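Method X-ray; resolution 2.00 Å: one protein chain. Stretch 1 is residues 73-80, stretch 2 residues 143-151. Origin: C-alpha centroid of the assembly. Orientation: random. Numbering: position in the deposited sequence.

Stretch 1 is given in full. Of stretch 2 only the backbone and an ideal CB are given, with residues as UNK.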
# COMPACT_ATOMS: atom_id res chain seq x y z
N ILE A 73 -23.18 17.52 -31.26
CA ILE A 73 -22.06 16.68 -30.87
C ILE A 73 -22.07 15.41 -31.72
O ILE A 73 -23.16 14.90 -32.03
CB ILE A 73 -22.11 16.32 -29.34
CG1 ILE A 73 -20.92 15.48 -28.92
CG2 ILE A 73 -23.42 15.59 -28.96
CD1 ILE A 73 -20.80 15.29 -27.44
N ILE A 74 -20.87 14.93 -32.04
CA ILE A 74 -20.66 13.57 -32.49
C ILE A 74 -20.35 12.64 -31.29
O ILE A 74 -19.29 12.71 -30.66
CB ILE A 74 -19.57 13.50 -33.58
CG1 ILE A 74 -19.94 14.35 -34.81
CG2 ILE A 74 -19.34 12.06 -33.97
CD1 ILE A 74 -18.76 14.76 -35.69
N LEU A 75 -21.30 11.75 -30.99
CA LEU A 75 -21.15 10.85 -29.88
C LEU A 75 -20.12 9.80 -30.22
O LEU A 75 -19.61 9.76 -31.37
CB LEU A 75 -22.48 10.20 -29.52
CG LEU A 75 -23.59 11.12 -29.02
CD1 LEU A 75 -24.90 10.37 -29.03
CD2 LEU A 75 -23.28 11.64 -27.65
N GLY A 76 -19.84 8.95 -29.23
CA GLY A 76 -18.96 7.80 -29.41
C GLY A 76 -17.65 8.07 -28.71
O GLY A 76 -16.85 8.85 -29.21
N HIS A 77 -17.42 7.45 -27.57
CA HIS A 77 -16.19 7.64 -26.80
C HIS A 77 -15.34 6.35 -26.70
O HIS A 77 -14.37 6.28 -25.93
CB HIS A 77 -16.54 8.18 -25.41
CG HIS A 77 -17.51 7.34 -24.65
ND1 HIS A 77 -18.87 7.53 -24.71
CD2 HIS A 77 -17.30 6.30 -23.80
CE1 HIS A 77 -19.47 6.63 -23.94
NE2 HIS A 77 -18.54 5.87 -23.38
N GLU A 78 -15.75 5.33 -27.46
CA GLU A 78 -15.06 4.05 -27.51
C GLU A 78 -14.64 3.82 -28.99
O GLU A 78 -15.49 3.55 -29.86
CB GLU A 78 -16.06 2.93 -27.11
CG GLU A 78 -16.55 2.96 -25.64
CD GLU A 78 -17.75 2.02 -25.35
OE1 GLU A 78 -17.90 0.88 -25.86
OE2 GLU A 78 -18.58 2.44 -24.58
N GLY A 79 -13.33 3.88 -29.25
CA GLY A 79 -12.80 3.82 -30.58
C GLY A 79 -11.46 3.13 -30.78
O GLY A 79 -10.61 3.08 -29.89
N ALA A 80 -11.31 2.56 -31.97
CA ALA A 80 -10.01 2.07 -32.45
C ALA A 80 -9.92 2.44 -33.89
O ALA A 80 -10.94 2.48 -34.59
CB ALA A 80 -9.90 0.58 -32.27
N UNK A 143 -11.98 21.40 -36.11
CA UNK A 143 -12.18 20.47 -37.23
C UNK A 143 -13.32 19.45 -37.00
O UNK A 143 -13.41 18.50 -37.74
CB UNK A 143 -10.88 19.72 -37.49
N UNK A 144 -14.19 19.72 -36.01
CA UNK A 144 -15.51 19.05 -35.84
C UNK A 144 -15.53 17.63 -35.27
O UNK A 144 -16.39 17.32 -34.43
CB UNK A 144 -16.20 19.00 -37.20
N UNK A 145 -14.62 16.78 -35.75
CA UNK A 145 -14.65 15.33 -35.51
C UNK A 145 -14.04 14.97 -34.16
O UNK A 145 -12.85 14.62 -34.06
CB UNK A 145 -13.91 14.59 -36.63
N UNK A 146 -14.88 15.05 -33.12
CA UNK A 146 -14.42 14.88 -31.75
C UNK A 146 -15.15 13.72 -31.05
O UNK A 146 -15.21 13.66 -29.82
CB UNK A 146 -14.62 16.18 -30.97
N UNK A 147 -15.67 12.80 -31.86
CA UNK A 147 -16.35 11.61 -31.38
C UNK A 147 -16.17 10.47 -32.37
O UNK A 147 -15.75 10.70 -33.49
CB UNK A 147 -17.84 11.89 -31.15
N UNK A 148 -16.49 9.24 -31.93
CA UNK A 148 -16.19 8.06 -32.72
C UNK A 148 -17.30 7.61 -33.68
O UNK A 148 -17.05 6.74 -34.51
CB UNK A 148 -15.86 6.91 -31.77
N UNK A 149 -18.51 8.19 -33.57
CA UNK A 149 -19.59 7.89 -34.53
C UNK A 149 -19.33 8.70 -35.81
O UNK A 149 -20.14 9.57 -36.23
CB UNK A 149 -20.96 8.22 -33.94
N UNK A 150 -18.25 8.33 -36.47
CA UNK A 150 -17.68 9.10 -37.53
C UNK A 150 -16.71 8.19 -38.30
O UNK A 150 -16.20 7.17 -37.80
CB UNK A 150 -16.99 10.35 -36.99
N UNK A 151 -16.44 8.59 -39.52
CA UNK A 151 -15.47 7.93 -40.39
C UNK A 151 -14.08 8.19 -39.85
O UNK A 151 -13.20 7.33 -39.98
CB UNK A 151 -15.59 8.42 -41.84

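Position 143 lies out of reach of stretch 1, with nothing of it within 5.5 Å of the ideal CB. Its phi of -95° and psi of 16° suit many residues, so stretch 1 sets no preference. The deposited residue is Pro143, preceded by a cis peptide bond.

Position 144 has a positive phi, 76°, which glycine tolerates best, though other residues can adopt it. Its CA-to-CB bond points sideways, and the ideal CB is 5.2 Å from Ile74 CD1. Several side chains would fit. The residue is His144; its ring leads away from stretch 1 and ND1 is hydrogen-bonded elsewhere in the structure. Its backbone makes the nearer approach, with His144 O 3.7 Å from Ile74 CD1.

At position 145 CA-to-CB points away, but the CB is still 4.9 Å from Ile74 CD1. A flexible apolar side chain could reach back to that methyl. The residue is Leu145, with chi1 m and chi2 t. Its CD2 packs on Ile74 CD1 at 3.9 Å.

Position 146 points sideways, with no atom of stretch 1 near its CB. A long polar or charged chain would do as well as a short one. The residue is Arg146, whose end leads away and whose NH1 is bound elsewhere in the structure.

Position 147 is the most restricted. An ideal CB would lie 1.7 Å from Ile74 O and 2.8 Å from Leu75 O, both clashes. With this backbone, only glycine fits. Gly147 is found, and its CA makes a CH...O contact with Ile74 O at 3.2 Å. The close approach of the two backbones depends on the missing side chain.

Position 148 offers its backbone N to Gly76 O. CA-to-CB points sideways, and the CB is 3.4 Å from Gly76 O and 3.9 Å from Glu78 O. A small side chain such as alanine, serine or cysteine would suit. The residue is Cys148, chi1 m. Its N donates a hydrogen bond to Gly76 O at 2.8 Å, and its SG lies 3.8 Å from Gly79 CA. A CB on Gly79 would clash with this sulfur.

Position 149 points toward stretch 1, its CB 3.3 Å from Leu75 O and 4.2 Å from Ile74 CG2. The lack of a side chain on Gly76 leaves room for a flat ring, so an aromatic residue is a good choice. Tyr149 is deposited. Leu75 CB sits over the ring face, 4.0 Å from its centroid, and Tyr149 CE1 reaches Gly76 CA at 3.4 Å. Tyr149 N donates to Leu75 O at 2.9 Å. The OH is bonded elsewhere in the structure.

Position 150 also points toward stretch 1, its CB 4.2 Å from Ile74 CG2. Small residues, polar or apolar, would be suitable. The residue is Ser150, whose CB touches that methyl.

Position 151 is out of reach and unconstrained by stretch 1. It is Ser151, chi1 p.

Stretch 2, residues 143-151: PHLRGCYSS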
# COMPACT_ATOMS: atom_id res chain seq x y z
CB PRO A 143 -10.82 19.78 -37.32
CG PRO A 143 -10.40 19.68 -35.87
CD PRO A 143 -10.86 20.96 -35.26
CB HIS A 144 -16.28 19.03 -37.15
CG HIS A 144 -16.37 20.36 -37.84
ND1 HIS A 144 -17.04 21.43 -37.28
CD2 HIS A 144 -15.89 20.78 -39.04
CE1 HIS A 144 -16.94 22.48 -38.10
NE2 HIS A 144 -16.26 22.11 -39.17
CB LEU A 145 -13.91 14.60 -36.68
CG LEU A 145 -14.40 14.95 -38.09
CD1 LEU A 145 -13.55 14.29 -39.13
CD2 LEU A 145 -15.89 14.62 -38.30
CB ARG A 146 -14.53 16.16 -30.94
CG ARG A 146 -13.68 17.31 -31.44
CD ARG A 146 -12.22 17.00 -31.63
NE ARG A 146 -11.47 18.25 -31.81
CZ ARG A 146 -10.15 18.34 -31.77
NH1 ARG A 146 -9.41 17.25 -31.60
NH2 ARG A 146 -9.57 19.51 -31.95
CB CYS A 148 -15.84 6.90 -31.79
SG CYS A 148 -14.34 7.24 -30.85
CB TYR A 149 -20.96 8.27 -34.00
CG TYR A 149 -21.58 7.50 -32.83
CD1 TYR A 149 -20.83 6.68 -31.99
CD2 TYR A 149 -22.95 7.63 -32.58
CE1 TYR A 149 -21.44 6.05 -30.89
CE2 TYR A 149 -23.54 7.02 -31.52
CZ TYR A 149 -22.79 6.21 -30.68
OH TYR A 149 -23.40 5.62 -29.62
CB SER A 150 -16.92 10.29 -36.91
OG SER A 150 -16.32 11.11 -37.87
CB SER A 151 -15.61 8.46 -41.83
OG SER A 151 -15.40 9.88 -41.89
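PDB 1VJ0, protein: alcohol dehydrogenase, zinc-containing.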